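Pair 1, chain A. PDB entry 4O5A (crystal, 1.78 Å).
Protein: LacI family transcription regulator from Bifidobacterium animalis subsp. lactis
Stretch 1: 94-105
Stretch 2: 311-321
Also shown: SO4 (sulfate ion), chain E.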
# COMPACT_ATOMS: atom_id res chain seq x y z
N GLY A 94 6.76 3.29 10.73
CA GLY A 94 6.84 3.32 12.18
C GLY A 94 8.15 2.76 12.69
O GLY A 94 8.79 3.35 13.57
N LEU A 95 8.57 1.62 12.15
CA LEU A 95 9.85 1.04 12.53
C LEU A 95 10.97 2.06 12.31
O LEU A 95 11.76 2.33 13.22
CB LEU A 95 10.17 -0.22 11.70
CG LEU A 95 9.48 -1.54 12.04
CD1 LEU A 95 9.54 -2.47 10.84
CD2 LEU A 95 10.13 -2.21 13.25
N GLY A 96 11.01 2.63 11.12
CA GLY A 96 12.02 3.61 10.78
C GLY A 96 12.04 4.82 11.69
O GLY A 96 13.11 5.36 11.96
N SER A 97 10.88 5.25 12.18
CA SER A 97 10.82 6.44 13.02
C SER A 97 11.59 6.20 14.31
O SER A 97 12.13 7.14 14.90
CB SER A 97 9.38 6.88 13.31
OG SER A 97 8.75 6.11 14.32
N ALA A 98 11.66 4.95 14.74
CA ALA A 98 12.41 4.62 15.95
C ALA A 98 13.85 4.21 15.67
O ALA A 98 14.76 4.59 16.41
CB ALA A 98 11.69 3.56 16.78
N LEU A 99 14.06 3.45 14.60
CA LEU A 99 15.42 3.01 14.25
C LEU A 99 16.31 4.20 13.91
O LEU A 99 17.50 4.19 14.22
CB LEU A 99 15.40 2.01 13.09
CG LEU A 99 14.63 0.72 13.38
CD1 LEU A 99 14.55 -0.12 12.11
CD2 LEU A 99 15.30 -0.07 14.53
N GLU A 100 15.73 5.25 13.30
CA GLU A 100 16.53 6.43 12.94
C GLU A 100 17.09 7.15 14.14
O GLU A 100 18.15 7.77 14.06
CB GLU A 100 15.71 7.41 12.10
CG GLU A 100 15.49 6.96 10.67
CD GLU A 100 16.77 6.92 9.86
OE1 GLU A 100 17.63 7.81 10.07
OE2 GLU A 100 16.91 6.01 9.01
N GLU A 101 16.36 7.09 15.26
CA GLU A 101 16.82 7.70 16.51
C GLU A 101 18.15 7.12 16.98
O GLU A 101 18.89 7.79 17.72
CB GLU A 101 15.76 7.55 17.61
CG GLU A 101 14.47 8.29 17.34
CD GLU A 101 13.45 8.15 18.46
OE1 GLU A 101 13.81 8.37 19.64
OE2 GLU A 101 12.28 7.83 18.16
N ARG A 102 18.46 5.89 16.57
CA ARG A 102 19.69 5.21 16.99
C ARG A 102 20.57 4.88 15.80
O ARG A 102 21.48 4.06 15.91
CB ARG A 102 19.35 3.89 17.69
CG ARG A 102 18.34 3.96 18.82
CD ARG A 102 19.01 4.22 20.15
NE ARG A 102 20.07 3.25 20.44
CZ ARG A 102 19.94 2.19 21.25
NH1 ARG A 102 18.80 1.95 21.86
NH2 ARG A 102 20.98 1.38 21.45
N ASP A 103 20.27 5.48 14.65
CA ASP A 103 21.04 5.25 13.42
C ASP A 103 21.08 3.77 13.01
O ASP A 103 22.09 3.24 12.56
CB ASP A 103 22.43 5.86 13.54
CG ASP A 103 22.38 7.37 13.65
OD1 ASP A 103 21.90 8.02 12.68
OD2 ASP A 103 22.77 7.91 14.70
N TYR A 104 19.94 3.12 13.18
CA TYR A 104 19.78 1.74 12.78
C TYR A 104 19.11 1.71 11.41
O TYR A 104 18.43 2.68 11.04
CB TYR A 104 18.90 1.00 13.80
CG TYR A 104 19.71 0.15 14.75
CD1 TYR A 104 20.56 0.72 15.67
CD2 TYR A 104 19.61 -1.23 14.72
CE1 TYR A 104 21.31 -0.05 16.54
CE2 TYR A 104 20.36 -2.02 15.59
CZ TYR A 104 21.20 -1.43 16.49
OH TYR A 104 21.95 -2.19 17.35
N SER A 105 19.29 0.61 10.69
CA SER A 105 18.66 0.42 9.37
C SER A 105 17.86 -0.87 9.39
O SER A 105 18.09 -1.75 10.22
CB SER A 105 19.72 0.28 8.27
OG SER A 105 20.58 1.39 8.19
N ALA A 311 7.60 -1.72 18.04
CA ALA A 311 8.33 -2.94 17.68
C ALA A 311 9.83 -2.67 17.61
O ALA A 311 10.64 -3.46 18.10
CB ALA A 311 7.83 -3.50 16.37
N ALA A 312 10.19 -1.56 16.98
CA ALA A 312 11.60 -1.19 16.87
C ALA A 312 12.19 -0.90 18.25
O ALA A 312 13.29 -1.34 18.58
CB ALA A 312 11.74 0.01 15.95
N GLN A 313 11.44 -0.17 19.07
CA GLN A 313 11.93 0.14 20.41
C GLN A 313 12.16 -1.13 21.22
O GLN A 313 13.13 -1.24 21.95
CB GLN A 313 10.95 1.07 21.15
CG GLN A 313 10.85 2.44 20.49
CD GLN A 313 9.77 3.31 21.09
OE1 GLN A 313 8.69 2.82 21.44
NE2 GLN A 313 10.04 4.60 21.21
N LEU A 314 11.26 -2.10 21.06
CA LEU A 314 11.37 -3.34 21.83
C LEU A 314 12.57 -4.16 21.38
O LEU A 314 13.27 -4.76 22.20
CB LEU A 314 10.08 -4.16 21.70
CG LEU A 314 8.87 -3.56 22.41
CD1 LEU A 314 7.63 -4.40 22.14
CD2 LEU A 314 9.11 -3.42 23.91
N MSE A 315 12.81 -4.20 20.08
CA MSE A 315 13.95 -4.96 19.58
C MSE A 315 15.24 -4.30 20.02
O MSE A 315 16.19 -4.99 20.34
CB MSE A 315 13.90 -5.13 18.06
CG MSE A 315 12.84 -6.13 17.62
SE MSE A 315 12.82 -6.41 15.70
CE MSE A 315 12.15 -4.69 15.13
N LEU A 316 15.27 -2.97 20.03
CA LEU A 316 16.45 -2.26 20.52
C LEU A 316 16.73 -2.55 21.99
O LEU A 316 17.89 -2.65 22.41
CB LEU A 316 16.30 -0.76 20.28
CG LEU A 316 16.51 -0.40 18.81
CD1 LEU A 316 16.03 1.02 18.50
CD2 LEU A 316 17.98 -0.57 18.45
N LYS A 317 15.68 -2.67 22.79
CA LYS A 317 15.84 -3.07 24.18
C LYS A 317 16.47 -4.46 24.29
O LYS A 317 17.38 -4.66 25.07
CB LYS A 317 14.50 -3.07 24.92
CG LYS A 317 13.95 -1.69 25.27
CD LYS A 317 12.77 -1.84 26.21
CE LYS A 317 11.85 -0.63 26.20
NZ LYS A 317 12.42 0.56 26.91
N LEU A 318 15.96 -5.41 23.51
CA LEU A 318 16.53 -6.76 23.50
C LEU A 318 18.01 -6.71 23.13
O LEU A 318 18.85 -7.35 23.77
CB LEU A 318 15.76 -7.65 22.51
CG LEU A 318 14.32 -8.03 22.85
CD1 LEU A 318 13.66 -8.75 21.67
CD2 LEU A 318 14.26 -8.90 24.10
N ILE A 319 18.33 -5.94 22.10
CA ILE A 319 19.71 -5.79 21.66
C ILE A 319 20.58 -5.18 22.76
O ILE A 319 21.73 -5.59 22.97
CB ILE A 319 19.79 -4.91 20.38
CG1 ILE A 319 19.10 -5.60 19.22
CG2 ILE A 319 21.25 -4.60 20.03
CD1 ILE A 319 18.77 -4.67 18.08
N ASP A 320 20.02 -4.21 23.48
CA ASP A 320 20.75 -3.57 24.58
C ASP A 320 20.91 -4.50 25.79
O ASP A 320 21.66 -4.19 26.70
CB ASP A 320 20.09 -2.25 25.01
CG ASP A 320 20.11 -1.18 23.91
OD1 ASP A 320 20.96 -1.28 22.99
OD2 ASP A 320 19.29 -0.24 23.96
N GLY A 321 20.21 -5.62 25.79
CA GLY A 321 20.37 -6.61 26.85
C GLY A 321 19.39 -6.41 27.98
O GLY A 321 19.58 -6.94 29.08
S SO4 E . 7.37 7.29 22.19
O1 SO4 E . 6.30 7.72 23.09
O2 SO4 E . 8.37 6.54 22.95
O3 SO4 E . 6.81 6.47 21.12
O4 SO4 E . 8.00 8.47 21.61

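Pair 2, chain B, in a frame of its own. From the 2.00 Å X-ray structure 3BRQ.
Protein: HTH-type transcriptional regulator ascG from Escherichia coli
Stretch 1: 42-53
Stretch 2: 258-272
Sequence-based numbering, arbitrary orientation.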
# COMPACT_ATOMS: atom_id res chain seq x y z
N HIS B 42 9.51 -5.82 -6.46
CA HIS B 42 10.20 -6.22 -7.68
C HIS B 42 11.67 -5.83 -7.67
O HIS B 42 12.49 -6.56 -8.19
CB HIS B 42 9.50 -5.71 -8.93
CG HIS B 42 8.15 -6.32 -9.14
ND1 HIS B 42 7.99 -7.62 -9.55
CD2 HIS B 42 6.91 -5.81 -8.97
CE1 HIS B 42 6.70 -7.89 -9.63
NE2 HIS B 42 6.02 -6.81 -9.28
N ALA B 43 12.01 -4.66 -7.12
CA ALA B 43 13.42 -4.37 -6.84
C ALA B 43 14.11 -5.43 -5.96
O ALA B 43 15.20 -5.88 -6.29
CB ALA B 43 13.59 -2.99 -6.21
N ALA B 44 13.48 -5.79 -4.85
CA ALA B 44 14.04 -6.78 -3.90
C ALA B 44 14.19 -8.12 -4.57
O ALA B 44 15.22 -8.73 -4.50
CB ALA B 44 13.13 -6.96 -2.65
N ARG B 45 13.12 -8.57 -5.22
CA ARG B 45 13.21 -9.80 -5.99
C ARG B 45 14.36 -9.77 -7.03
O ARG B 45 15.16 -10.70 -7.10
CB ARG B 45 11.86 -10.09 -6.63
CG ARG B 45 11.51 -11.55 -6.67
CD ARG B 45 11.34 -12.15 -5.27
NE ARG B 45 11.58 -13.60 -5.31
CZ ARG B 45 10.71 -14.54 -4.92
NH1 ARG B 45 9.51 -14.19 -4.44
NH2 ARG B 45 11.04 -15.83 -5.01
N MSE B 46 14.51 -8.68 -7.77
CA MSE B 46 15.52 -8.66 -8.81
C MSE B 46 16.94 -8.69 -8.22
O MSE B 46 17.80 -9.44 -8.69
CB MSE B 46 15.37 -7.42 -9.68
CG MSE B 46 14.66 -7.64 -11.00
SE MSE B 46 15.83 -6.96 -12.41
CE MSE B 46 17.16 -8.42 -12.34
N ALA B 47 17.17 -7.87 -7.20
CA ALA B 47 18.43 -7.89 -6.47
C ALA B 47 18.70 -9.29 -5.90
O ALA B 47 19.81 -9.82 -6.04
CB ALA B 47 18.43 -6.85 -5.35
N GLU B 48 17.70 -9.89 -5.27
CA GLU B 48 17.90 -11.23 -4.66
C GLU B 48 18.36 -12.23 -5.72
O GLU B 48 19.40 -12.89 -5.55
CB GLU B 48 16.63 -11.69 -3.91
CG GLU B 48 16.70 -13.11 -3.33
CD GLU B 48 15.44 -13.49 -2.60
OE1 GLU B 48 14.37 -12.91 -2.87
OE2 GLU B 48 15.49 -14.35 -1.71
N GLU B 49 17.65 -12.28 -6.86
CA GLU B 49 17.97 -13.25 -7.90
C GLU B 49 19.36 -13.03 -8.46
O GLU B 49 20.05 -14.00 -8.80
CB GLU B 49 16.94 -13.23 -9.04
CG GLU B 49 15.50 -13.64 -8.63
CD GLU B 49 14.55 -13.70 -9.83
OE1 GLU B 49 14.87 -14.45 -10.79
OE2 GLU B 49 13.48 -13.01 -9.84
N LYS B 50 19.79 -11.78 -8.56
CA LYS B 50 21.12 -11.50 -9.08
C LYS B 50 22.26 -11.49 -8.03
O LYS B 50 23.37 -11.05 -8.36
CB LYS B 50 21.12 -10.19 -9.87
CG LYS B 50 20.18 -10.20 -11.13
CD LYS B 50 20.66 -11.13 -12.24
CE LYS B 50 19.62 -11.26 -13.40
NZ LYS B 50 19.68 -12.61 -14.09
N GLY B 51 21.98 -11.91 -6.79
CA GLY B 51 23.00 -12.06 -5.76
C GLY B 51 23.50 -10.77 -5.15
O GLY B 51 24.62 -10.74 -4.60
N ARG B 52 22.69 -9.70 -5.27
CA ARG B 52 22.96 -8.41 -4.61
C ARG B 52 22.18 -8.23 -3.31
O ARG B 52 21.06 -8.69 -3.18
CB ARG B 52 22.60 -7.23 -5.55
CG ARG B 52 23.69 -6.84 -6.54
CD ARG B 52 23.95 -7.93 -7.58
NE ARG B 52 25.16 -7.67 -8.35
CZ ARG B 52 25.47 -8.25 -9.52
NH1 ARG B 52 24.64 -9.14 -10.07
NH2 ARG B 52 26.59 -7.92 -10.15
N GLN B 53 22.77 -7.49 -2.37
CA GLN B 53 22.06 -7.02 -1.18
C GLN B 53 21.33 -5.74 -1.54
O GLN B 53 21.80 -4.92 -2.33
CB GLN B 53 23.01 -6.71 -0.04
CG GLN B 53 23.75 -7.93 0.52
CD GLN B 53 22.77 -9.02 1.00
OE1 GLN B 53 21.72 -8.72 1.57
NE2 GLN B 53 23.12 -10.29 0.75
N MSE B 258 8.80 -1.31 -15.24
CA MSE B 258 9.64 -0.14 -15.00
C MSE B 258 10.76 -0.46 -14.00
O MSE B 258 11.87 0.04 -14.15
CB MSE B 258 8.79 1.02 -14.46
CG MSE B 258 8.19 1.87 -15.60
SE MSE B 258 6.91 3.10 -14.88
CE MSE B 258 8.16 4.44 -14.47
N ILE B 259 10.44 -1.30 -13.01
CA ILE B 259 11.36 -1.63 -11.91
C ILE B 259 12.44 -2.58 -12.38
O ILE B 259 13.62 -2.45 -12.01
CB ILE B 259 10.60 -2.19 -10.68
CG1 ILE B 259 9.79 -1.07 -10.05
CG2 ILE B 259 11.55 -2.59 -9.56
CD1 ILE B 259 10.65 0.25 -9.88
N GLN B 260 12.03 -3.52 -13.22
CA GLN B 260 12.92 -4.50 -13.79
C GLN B 260 13.89 -3.82 -14.74
O GLN B 260 15.07 -4.18 -14.79
CB GLN B 260 12.14 -5.57 -14.52
CG GLN B 260 11.36 -6.51 -13.59
CD GLN B 260 10.49 -7.48 -14.37
OE1 GLN B 260 10.38 -7.38 -15.59
NE2 GLN B 260 9.86 -8.44 -13.66
N GLU B 261 13.41 -2.81 -15.46
CA GLU B 261 14.31 -1.99 -16.28
C GLU B 261 15.37 -1.24 -15.48
O GLU B 261 16.55 -1.43 -15.70
CB GLU B 261 13.55 -0.96 -17.09
CG GLU B 261 14.43 -0.24 -18.07
CD GLU B 261 14.74 -1.10 -19.29
OE1 GLU B 261 14.41 -2.33 -19.32
OE2 GLU B 261 15.27 -0.53 -20.25
N ILE B 262 14.96 -0.34 -14.58
CA ILE B 262 15.94 0.41 -13.78
C ILE B 262 16.82 -0.48 -12.90
O ILE B 262 18.02 -0.28 -12.81
CB ILE B 262 15.22 1.52 -12.92
CG1 ILE B 262 16.24 2.63 -12.55
CG2 ILE B 262 14.48 0.90 -11.73
CD1 ILE B 262 15.54 3.85 -11.96
N ILE B 263 16.27 -1.50 -12.24
CA ILE B 263 17.15 -2.32 -11.41
C ILE B 263 18.04 -3.17 -12.30
O ILE B 263 19.23 -3.34 -12.02
CB ILE B 263 16.36 -3.21 -10.43
CG1 ILE B 263 15.57 -2.38 -9.39
CG2 ILE B 263 17.28 -4.24 -9.76
CD1 ILE B 263 16.33 -1.32 -8.60
N GLY B 264 17.47 -3.72 -13.38
CA GLY B 264 18.25 -4.55 -14.31
C GLY B 264 19.41 -3.76 -14.91
O GLY B 264 20.56 -4.25 -14.95
N ARG B 265 19.13 -2.53 -15.35
CA ARG B 265 20.19 -1.65 -15.83
C ARG B 265 21.25 -1.31 -14.79
O ARG B 265 22.43 -1.28 -15.13
CB ARG B 265 19.61 -0.37 -16.44
CG ARG B 265 18.89 -0.65 -17.76
CD ARG B 265 18.80 0.63 -18.57
NE ARG B 265 17.72 0.64 -19.57
CZ ARG B 265 17.29 1.75 -20.19
NH1 ARG B 265 17.85 2.94 -19.92
NH2 ARG B 265 16.30 1.69 -21.09
N LEU B 266 20.86 -1.05 -13.54
CA LEU B 266 21.87 -0.73 -12.50
C LEU B 266 22.79 -1.91 -12.28
O LEU B 266 24.00 -1.72 -12.19
CB LEU B 266 21.21 -0.30 -11.17
CG LEU B 266 20.61 1.11 -11.11
CD1 LEU B 266 19.73 1.30 -9.82
CD2 LEU B 266 21.70 2.18 -11.22
N ILE B 267 22.23 -3.13 -12.22
CA ILE B 267 23.04 -4.33 -12.09
C ILE B 267 23.88 -4.57 -13.35
O ILE B 267 25.05 -4.94 -13.25
CB ILE B 267 22.16 -5.58 -11.80
CG1 ILE B 267 21.52 -5.45 -10.41
CG2 ILE B 267 22.98 -6.88 -11.91
CD1 ILE B 267 20.39 -6.49 -10.15
N PHE B 268 23.30 -4.35 -14.53
CA PHE B 268 24.10 -4.32 -15.77
C PHE B 268 25.36 -3.45 -15.60
O PHE B 268 26.48 -3.91 -15.89
CB PHE B 268 23.25 -3.89 -16.99
CG PHE B 268 23.96 -4.05 -18.33
CD1 PHE B 268 24.78 -5.15 -18.59
CD2 PHE B 268 23.84 -3.07 -19.32
CE1 PHE B 268 25.46 -5.30 -19.83
CE2 PHE B 268 24.51 -3.20 -20.56
CZ PHE B 268 25.31 -4.33 -20.81
N MSE B 269 25.20 -2.21 -15.12
CA MSE B 269 26.36 -1.27 -14.93
C MSE B 269 27.46 -1.87 -14.02
O MSE B 269 28.65 -1.84 -14.33
CB MSE B 269 25.92 0.07 -14.32
CG MSE B 269 24.92 0.86 -15.10
SE MSE B 269 25.35 0.92 -16.95
CE MSE B 269 23.49 0.98 -17.59
N LEU B 270 27.01 -2.46 -12.91
CA LEU B 270 27.89 -3.14 -11.97
C LEU B 270 28.63 -4.32 -12.58
O LEU B 270 29.70 -4.69 -12.07
CB LEU B 270 27.11 -3.58 -10.73
CG LEU B 270 26.53 -2.42 -9.91
CD1 LEU B 270 25.89 -2.94 -8.63
CD2 LEU B 270 27.56 -1.37 -9.58
N ASP B 271 28.07 -4.90 -13.65
CA ASP B 271 28.73 -6.00 -14.40
C ASP B 271 29.54 -5.52 -15.59
O ASP B 271 30.02 -6.32 -16.38
CB ASP B 271 27.70 -7.02 -14.91
CG ASP B 271 27.09 -7.87 -13.80
OD1 ASP B 271 27.68 -7.95 -12.69
OD2 ASP B 271 26.00 -8.45 -14.03
N GLY B 272 29.67 -4.23 -15.77
CA GLY B 272 30.53 -3.74 -16.82
C GLY B 272 29.75 -3.16 -17.98
O GLY B 272 30.34 -2.72 -18.95

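The sharpest difference lies in where the arginine that grips the matched aspartate comes from. In pair 1 it is Arg102(A), whose guanidinium meets Asp320(A) in a forked salt bridge: NH1 to OD2 at 3.1 Å and NH2 to OD1 at 3.1 Å. In pair 2 the position of Arg102(A) is held by Lys50(B), which does not reach the aspartate; its CB packs on Ile267(B) CD1 at 3.8 Å, and the end of the chain leads away. The arginine instead stands two residues on, at Arg52(B), where a single hydrogen bond, NH2 to OD1 of Asp271(B) at 2.8 Å, carries the salt bridge.

Arg52(B) matches Tyr104(A), so two different flat groups meet an aliphatic side chain at the same matched position, Leu316(A) or Ile267(B). Leu316(A) places CD2 over the face of the tyrosine ring, 3.8 Å from its centroid, a CH-pi contact. At the matched Ile267(B), CG2 lies over a guanidinium face, 3.4 Å from Arg52(B) NH1. Both groups are planar and can accept a methyl group on a face, but the guanidinium also offers N-H groups at its edge, and there it meets Asp271(B). In pair 1 Leu316(A) CD2 also lies over a face of the Arg102(A) guanidinium, so that one leucine serves both planar groups.

Beneath these differences the frame is the same: two helices running roughly in the same direction, at 45° in pair 1 and 39° in pair 2, with 14 central residues superposing to 0.7 Å. Each second helix closes with a Schellman motif at a matched glycine, Gly321(A) or Gly272(B), whose positive phi would jam a CB against the preceding carbonyl oxygen.

Between the helices, bulk is distributed differently. In pair 1 small Ala98(A) faces small Ala312(A), CB to CB at 3.6 Å, and the axes approach to 8.4 Å. Leu95(A) and Leu99(A) fill in around Ala312(A), each with CD2 3.8 Å from Ala312(A) CB. In pair 2 the matched residues are larger, Met46(B), a selenomethionine, and Ile263(B), which touch through CB and CG2 at 3.7 Å, while the leucine positions become Ala43(B) and Ala47(B). The axes stand 9.2 Å apart. Met46(B) sits as a knob among Gln260(B), Ile263(B), Gly264(B) and Ile267(B); SE of Met46(B) lies 3.8 Å from Gly264(B) N. The matching Gln313(A) instead lays its CG 4.0 Å from Ala98(A) CB and sends NE2 to a sulfate oxygen, O2, at 3.1 Å.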